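Local atomic coordinates of CaaX farnesyltransferase beta subunit Ram1 (Aspergillus fumigatus, PDB entry 4L9P), a protein that probably binds the CaaX peptide and, with its alpha subunit, transfers a farnesyl group from farnesyl diphosphate to the CaaX cysteine. Residues 379-391 with 445-457. Sequence-based numbering, arbitrary orientation.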
ATOM      1  N   VAL B 379       1.336  13.835  -5.008  0.76  5.80           N
ATOM      2  CA  VAL B 379       2.606  14.526  -4.750  0.76  6.86           C
ATOM      3  C   VAL B 379       2.705  15.743  -5.699  0.76  6.56           C
ATOM      4  O   VAL B 379       3.155  16.841  -5.320  0.76  6.47           O
ATOM      5  CB  VAL B 379       3.799  13.557  -4.953  0.76  7.93           C
ATOM      6  CG1 VAL B 379       5.195  14.329  -4.991  0.76  9.71           C
ATOM      7  CG2 VAL B 379       3.756  12.511  -3.797  0.76  7.59           C
ATOM      8  N   GLN B 380       2.311  15.543  -6.958  1.00  6.38           N
ATOM      9  CA  GLN B 380       2.373  16.654  -7.937  1.00  8.07           C
ATOM     10  C   GLN B 380       1.489  17.826  -7.486  1.00  7.09           C
ATOM     11  O   GLN B 380       1.894  19.005  -7.576  1.00  7.61           O
ATOM     12  CB  GLN B 380       2.025  16.113  -9.298  1.00  8.60           C
ATOM     13  CG  GLN B 380       3.304  15.226  -9.774  1.00 10.80           C
ATOM     14  CD  GLN B 380       3.148  14.272 -10.956  1.00 12.54           C
ATOM     15  OE1 GLN B 380       4.097  13.550 -11.266  1.00 10.22           O
ATOM     16  NE2 GLN B 380       2.015  14.302 -11.642  1.00 14.11           N
ATOM     17  N   ALA B 381       0.327  17.532  -6.905  1.00  7.02           N
ATOM     18  CA  ALA B 381      -0.518  18.619  -6.357  1.00  7.40           C
ATOM     19  C   ALA B 381       0.165  19.284  -5.165  1.00  6.90           C
ATOM     20  O   ALA B 381      -0.000  20.489  -4.927  1.00  9.78           O
ATOM     21  CB  ALA B 381      -1.878  18.078  -5.921  1.00  8.13           C
ATOM     22  N   ALA B 382       0.889  18.500  -4.354  1.00  6.75           N
ATOM     23  CA  ALA B 382       1.586  19.093  -3.209  1.00  7.45           C
ATOM     24  C   ALA B 382       2.661  20.078  -3.669  1.00  9.01           C
ATOM     25  O   ALA B 382       2.902  21.073  -2.994  1.00 11.79           O
ATOM     26  CB  ALA B 382       2.187  18.002  -2.298  1.00  8.22           C
ATOM     27  N   LEU B 383       3.263  19.818  -4.839  1.00  8.54           N
ATOM     28  CA  LEU B 383       4.288  20.680  -5.401  1.00  9.65           C
ATOM     29  C   LEU B 383       3.672  21.841  -6.200  1.00 10.02           C
ATOM     30  O   LEU B 383       4.211  22.986  -6.159  1.00 13.30           O
ATOM     31  CB  LEU B 383       5.159  19.874  -6.364  1.00 10.19           C
ATOM     32  CG  LEU B 383       5.990  18.756  -5.672  1.00 10.57           C
ATOM     33  CD1 LEU B 383       6.784  17.945  -6.677  1.00 10.85           C
ATOM     34  CD2 LEU B 383       6.870  19.330  -4.553  1.00 12.94           C
ATOM     35  N   ASP B 384       2.564  21.602  -6.903  1.00  9.42           N
ATOM     36  CA  ASP B 384       1.955  22.653  -7.752  1.00 11.30           C
ATOM     37  C   ASP B 384       1.040  23.594  -6.999  1.00 13.02           C
ATOM     38  O   ASP B 384       0.902  24.783  -7.360  1.00 15.20           O
ATOM     39  CB  ASP B 384       1.071  22.000  -8.814  1.00 11.12           C
ATOM     40  CG  ASP B 384       1.858  21.313  -9.889  1.00 12.68           C
ATOM     41  OD1 ASP B 384       3.083  21.589 -10.037  1.00 14.68           O
ATOM     42  OD2 ASP B 384       1.240  20.467 -10.575  1.00 13.14           O
ATOM     43  N   GLY B 385       0.400  23.099  -5.958  1.00 12.88           N
ATOM     44  CA  GLY B 385      -0.644  23.838  -5.278  1.00 14.61           C
ATOM     45  C   GLY B 385      -1.978  23.791  -5.995  1.00 15.37           C
ATOM     46  O   GLY B 385      -2.105  23.274  -7.131  1.00 16.09           O
ATOM     47  N   THR B 386      -2.966  24.370  -5.333  1.00 16.27           N
ATOM     48  CA  THR B 386      -4.328  24.336  -5.777  1.00 17.90           C
ATOM     49  C   THR B 386      -4.484  25.229  -7.012  1.00 20.01           C
ATOM     50  O   THR B 386      -3.943  26.341  -7.063  1.00 21.55           O
ATOM     51  CB  THR B 386      -5.224  24.777  -4.582  1.00 18.30           C
ATOM     52  OG1 THR B 386      -5.232  23.705  -3.616  1.00 20.33           O
ATOM     53  CG2 THR B 386      -6.619  25.001  -5.016  1.00 18.79           C
ATOM     54  N   GLN B 387      -5.179  24.715  -8.027  1.00 20.06           N
ATOM     55  CA  GLN B 387      -5.405  25.474  -9.268  1.00 23.64           C
ATOM     56  C   GLN B 387      -6.649  26.313  -9.149  1.00 26.82           C
ATOM     57  O   GLN B 387      -7.716  25.820  -8.867  1.00 25.49           O
ATOM     58  CB  GLN B 387      -5.468  24.529 -10.475  1.00 25.01           C
ATOM     59  CG  GLN B 387      -4.297  23.513 -10.484  1.00 27.62           C
ATOM     60  CD  GLN B 387      -2.967  24.145 -10.841  1.00 29.28           C
ATOM     61  OE1 GLN B 387      -2.822  24.660 -11.952  1.00 30.78           O
ATOM     62  NE2 GLN B 387      -1.971  24.112  -9.894  1.00 28.36           N
ATOM     63  N   PRO B 388      -6.526  27.623  -9.355  1.00 30.61           N
ATOM     64  CA  PRO B 388      -7.764  28.402  -9.212  1.00 32.43           C
ATOM     65  C   PRO B 388      -8.645  28.258 -10.473  1.00 33.98           C
ATOM     66  O   PRO B 388      -8.108  28.269 -11.592  1.00 34.94           O
ATOM     67  CB  PRO B 388      -7.247  29.833  -9.062  1.00 33.31           C
ATOM     68  CG  PRO B 388      -5.940  29.829  -9.864  1.00 33.64           C
ATOM     69  CD  PRO B 388      -5.329  28.458  -9.582  1.00 32.33           C
ATOM     70  N   LEU B 389      -9.956  28.096 -10.314  1.00 34.51           N
ATOM     71  CA  LEU B 389     -10.796  28.097 -11.509  1.00 36.89           C
ATOM     72  C   LEU B 389     -10.762  29.462 -12.222  1.00 36.11           C
ATOM     73  O   LEU B 389     -10.741  29.504 -13.452  1.00 38.42           O
ATOM     74  CB  LEU B 389     -12.232  27.654 -11.207  1.00 39.02           C
ATOM     75  CG  LEU B 389     -12.439  26.176 -10.881  1.00 40.89           C
ATOM     76  CD1 LEU B 389     -13.899  25.802 -11.200  1.00 41.57           C
ATOM     77  CD2 LEU B 389     -11.464  25.291 -11.629  1.00 41.42           C
ATOM     78  N   ALA B 390     -10.708  30.564 -11.464  1.00 33.83           N
ATOM     79  CA  ALA B 390     -10.686  31.933 -12.061  1.00 31.61           C
ATOM     80  C   ALA B 390      -9.330  32.357 -12.612  1.00 32.25           C
ATOM     81  O   ALA B 390      -9.221  32.842 -13.764  1.00 34.38           O
ATOM     82  CB  ALA B 390     -11.180  33.000 -11.019  1.00 30.80           C
ATOM     83  N   GLY B 391      -8.310  32.231 -11.762  1.00 32.90           N
ATOM     84  CA  GLY B 391      -6.974  32.732 -12.034  1.00 31.81           C
ATOM     85  C   GLY B 391      -6.410  32.244 -13.355  1.00 31.56           C
ATOM     86  O   GLY B 391      -7.040  31.398 -14.075  1.00 33.69           O
ATOM     87  N   GLN B 445      -3.854   8.792 -18.369  1.00  5.87           N
ATOM     88  CA  GLN B 445      -4.640   9.433 -19.439  1.00  5.20           C
ATOM     89  C   GLN B 445      -5.250  10.751 -19.026  1.00  6.78           C
ATOM     90  O   GLN B 445      -5.968  11.350 -19.847  1.00  6.06           O
ATOM     91  CB  GLN B 445      -5.715   8.453 -19.879  1.00  5.93           C
ATOM     92  CG  GLN B 445      -5.141   7.187 -20.434  1.00  5.69           C
ATOM     93  CD  GLN B 445      -6.219   6.122 -20.699  1.00  6.42           C
ATOM     94  OE1 GLN B 445      -7.321   6.162 -20.127  1.00  7.86           O
ATOM     95  NE2 GLN B 445      -5.878   5.130 -21.522  1.00  6.54           N
ATOM     96  N   TYR B 446      -5.055  11.216 -17.790  1.00  7.30           N
ATOM     97  CA  TYR B 446      -5.653  12.470 -17.337  1.00  6.21           C
ATOM     98  C   TYR B 446      -4.670  13.334 -16.602  1.00  6.50           C
ATOM     99  O   TYR B 446      -3.752  12.819 -15.923  1.00  7.79           O
ATOM    100  CB  TYR B 446      -6.836  12.196 -16.341  1.00  5.57           C
ATOM    101  CG  TYR B 446      -7.949  11.531 -17.082  1.00  5.48           C
ATOM    102  CD1 TYR B 446      -8.866  12.325 -17.773  1.00  6.27           C
ATOM    103  CD2 TYR B 446      -8.059  10.128 -17.171  1.00  6.05           C
ATOM    104  CE1 TYR B 446      -9.828  11.753 -18.602  1.00  6.90           C
ATOM    105  CE2 TYR B 446      -9.048   9.501 -17.963  1.00  7.12           C
ATOM    106  CZ  TYR B 446      -9.892  10.329 -18.707  1.00  7.65           C
ATOM    107  OH  TYR B 446     -10.799   9.766 -19.551  1.00  8.35           O
ATOM    108  N   TYR B 447      -4.895  14.646 -16.699  0.51  6.88           N
ATOM    109  CA  TYR B 447      -4.380  15.605 -15.706  0.51  7.29           C
ATOM    110  C   TYR B 447      -5.359  15.531 -14.521  0.51  6.91           C
ATOM    111  O   TYR B 447      -6.582  15.744 -14.720  0.51  7.70           O
ATOM    112  CB  TYR B 447      -4.456  17.026 -16.291  0.51  6.99           C
ATOM    113  CG  TYR B 447      -3.574  17.247 -17.513  0.51  7.70           C
ATOM    114  CD1 TYR B 447      -2.223  17.473 -17.358  0.51  8.72           C
ATOM    115  CD2 TYR B 447      -4.109  17.306 -18.809  0.51  7.83           C
ATOM    116  CE1 TYR B 447      -1.403  17.712 -18.462  0.51  9.57           C
ATOM    117  CE2 TYR B 447      -3.306  17.527 -19.924  0.51  8.34           C
ATOM    118  CZ  TYR B 447      -1.943  17.723 -19.739  0.51 10.89           C
ATOM    119  OH  TYR B 447      -1.127  17.956 -20.833  0.51 13.46           O
ATOM    120  N   HIS B 448      -4.853  15.196 -13.322  1.00  5.93           N
ATOM    121  CA  HIS B 448      -5.702  15.221 -12.137  1.00  5.45           C
ATOM    122  C   HIS B 448      -5.097  16.308 -11.247  1.00  7.71           C
ATOM    123  O   HIS B 448      -3.903  16.290 -10.952  1.00  7.85           O
ATOM    124  CB  HIS B 448      -5.565  13.858 -11.382  1.00  5.98           C
ATOM    125  CG  HIS B 448      -6.342  12.755 -12.042  1.00  6.22           C
ATOM    126  ND1 HIS B 448      -7.722  12.777 -12.191  1.00  8.15           N
ATOM    127  CD2 HIS B 448      -5.923  11.559 -12.564  1.00  7.89           C
ATOM    128  CE1 HIS B 448      -8.110  11.651 -12.793  1.00  9.08           C
ATOM    129  NE2 HIS B 448      -7.040  10.891 -13.022  1.00  8.29           N
ATOM    130  N   TYR B 449      -5.914  17.232 -10.777  1.00  8.16           N
ATOM    131  CA  TYR B 449      -5.401  18.355  -9.966  1.00  8.88           C
ATOM    132  C   TYR B 449      -6.473  18.849  -9.027  1.00  9.01           C
ATOM    133  O   TYR B 449      -7.661  18.546  -9.226  1.00  8.50           O
ATOM    134  CB  TYR B 449      -4.960  19.506 -10.903  1.00  9.67           C
ATOM    135  CG  TYR B 449      -6.009  19.905 -11.891  1.00 10.16           C
ATOM    136  CD1 TYR B 449      -6.102  19.299 -13.141  1.00  9.71           C
ATOM    137  CD2 TYR B 449      -6.915  20.911 -11.585  1.00 12.34           C
ATOM    138  CE1 TYR B 449      -7.114  19.660 -14.041  1.00 11.44           C
ATOM    139  CE2 TYR B 449      -7.904  21.291 -12.507  1.00 13.40           C
ATOM    140  CZ  TYR B 449      -8.003  20.653 -13.699  1.00 13.30           C
ATOM    141  OH  TYR B 449      -8.985  21.074 -14.575  1.00 15.20           O
ATOM    142  N   CYS B 450      -6.082  19.538  -7.950  0.66  8.98           N
ATOM    143  CA  CYS B 450      -7.081  20.031  -6.990  0.66  9.61           C
ATOM    144  C   CYS B 450      -7.287  21.544  -7.253  0.66 11.54           C
ATOM    145  O   CYS B 450      -6.434  22.233  -7.822  0.66 12.44           O
ATOM    146  CB  CYS B 450      -6.680  19.677  -5.529  0.66 11.93           C
ATOM    147  SG  CYS B 450      -5.137  20.441  -5.022  0.66 14.14           S
ATOM    148  N   THR B 451      -8.452  22.043  -6.888  1.00 12.61           N
ATOM    149  CA  THR B 451      -8.884  23.387  -7.259  1.00 13.75           C
ATOM    150  C   THR B 451      -9.451  24.106  -6.039  1.00 15.43           C
ATOM    151  O   THR B 451      -9.524  23.539  -4.953  1.00 15.27           O
ATOM    152  CB  THR B 451      -9.969  23.327  -8.360  1.00 13.65           C
ATOM    153  OG1 THR B 451     -11.201  22.857  -7.776  1.00 13.44           O
ATOM    154  CG2 THR B 451      -9.549  22.458  -9.553  1.00 14.86           C
ATOM    155  N   ASP B 452      -9.827  25.365  -6.236  1.00 15.88           N
ATOM    156  CA  ASP B 452     -10.475  26.151  -5.190  1.00 19.15           C
ATOM    157  C   ASP B 452     -11.994  26.040  -5.262  1.00 20.42           C
ATOM    158  O   ASP B 452     -12.711  26.845  -4.635  1.00 23.17           O
ATOM    159  CB  ASP B 452     -10.036  27.632  -5.279  1.00 21.62           C
ATOM    160  CG  ASP B 452     -10.384  28.297  -6.638  1.00 25.09           C
ATOM    161  OD1 ASP B 452     -10.900  27.610  -7.534  1.00 25.87           O
ATOM    162  OD2 ASP B 452     -10.117  29.527  -6.824  1.00 27.95           O
ATOM    163  N   SER B 453     -12.478  25.066  -6.033  1.00 18.19           N
ATOM    164  CA  SER B 453     -13.906  24.837  -6.202  1.00 19.01           C
ATOM    165  C   SER B 453     -14.329  23.461  -5.753  1.00 18.66           C
ATOM    166  O   SER B 453     -14.006  22.478  -6.400  1.00 20.11           O
ATOM    167  CB  SER B 453     -14.267  25.033  -7.680  1.00 22.38           C
ATOM    168  OG  SER B 453     -15.677  24.994  -7.826  1.00 26.62           O
ATOM    169  N   SER B 454     -15.019  23.389  -4.623  1.00 16.49           N
ATOM    170  CA  SER B 454     -15.368  22.096  -4.065  1.00 16.47           C
ATOM    171  C   SER B 454     -16.809  21.753  -4.203  1.00 19.38           C
ATOM    172  O   SER B 454     -17.636  22.644  -4.134  1.00 20.17           O
ATOM    173  CB  SER B 454     -14.931  22.034  -2.587  1.00 17.48           C
ATOM    174  OG  SER B 454     -15.260  20.767  -2.011  1.00 18.14           O
ATOM    175  N   VAL B 455     -17.140  20.487  -4.436  1.00 22.77           N
ATOM    176  CA  VAL B 455     -18.547  20.083  -4.399  1.00 25.60           C
ATOM    177  C   VAL B 455     -19.073  19.982  -2.972  1.00 28.19           C
ATOM    178  O   VAL B 455     -20.283  19.956  -2.767  1.00 29.68           O
ATOM    179  CB  VAL B 455     -18.877  18.771  -5.163  1.00 26.52           C
ATOM    180  CG1 VAL B 455     -18.451  18.851  -6.618  1.00 26.62           C
ATOM    181  CG2 VAL B 455     -18.265  17.590  -4.505  1.00 26.98           C
ATOM    182  N   SER B 456     -18.183  19.941  -1.983  1.00 29.69           N
ATOM    183  CA  SER B 456     -18.644  19.924  -0.596  1.00 30.94           C
ATOM    184  C   SER B 456     -19.033  21.306  -0.132  1.00 34.02           C
ATOM    185  O   SER B 456     -18.374  22.307  -0.489  1.00 33.80           O
ATOM    186  CB  SER B 456     -17.577  19.368   0.356  1.00 30.65           C
ATOM    187  OG  SER B 456     -18.001  19.460   1.731  1.00 30.74           O
ATOM    188  N   SER B 457     -20.108  21.347   0.656  1.00 36.34           N
ATOM    189  CA  SER B 457     -20.561  22.571   1.292  1.00 38.04           C
ATOM    190  C   SER B 457     -19.806  22.867   2.588  1.00 37.74           C
ATOM    191  O   SER B 457     -19.888  23.982   3.113  1.00 38.61           O
ATOM    192  CB  SER B 457     -22.062  22.496   1.549  1.00 39.60           C
ATOM    193  OG  SER B 457     -22.750  22.421   0.313  1.00 40.76           O
TER
HETATM  194  O   HOH W   1      -3.309  20.659  -8.074  1.00 12.15           O
HETATM  195  O   HOH W   2      -7.661  22.095  -3.016  1.00 13.60           O
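Q387 and C450 join the two chain segments through a short, nearly straight hydrogen bond, Q387 N to C450 O at 2.8 Å (173° at the hydrogen). On the buried side of this bond, the sulfur of C450, in one of its two modelled conformers, lies between the end of helix 375-384 and the loop after it: SG is 4.1 Å from A381 CB and 3.6 Å from T386 OG1, while P328 of helix 328-335 packs against both A381 and C450. T386 OG1 is itself hydrogen-bonded to E329 OE2, and one water donates to both OG1 and the carbonyl O of T451. A second water links G385 O to C450 N. The same carbonyl of G385 accepts a hydrogen bond from Q387 NE2, which sits above the carbonyl plane at 2.9 Å from G385 O; the side chain reaches back to it through a bend at chi2 (-73°), leaving CG against CD2 of the Y449 ring at 3.9 Å, with amide and ring planes steeply inclined. Q387 and T451 form a single beta bridge, by which the loop leaving a helix of the alpha-alpha toroid lies along the chain that continues from strand 446-449, which pairs antiparallel with 468-471. Within this bridge the bond from D452 N to Q387 O is weak (3.4 Å). Farther along, the contact comes to the surface, where the exposed D452 offers OD1, on its syn side but 34° out of the carboxylate plane, to L389 N at 3.0 Å. Toward solvent, the branches of L389 spread over T451 and S453, CD2 beside the methyl of T451 and CD1 3.6 Å from S453 CB.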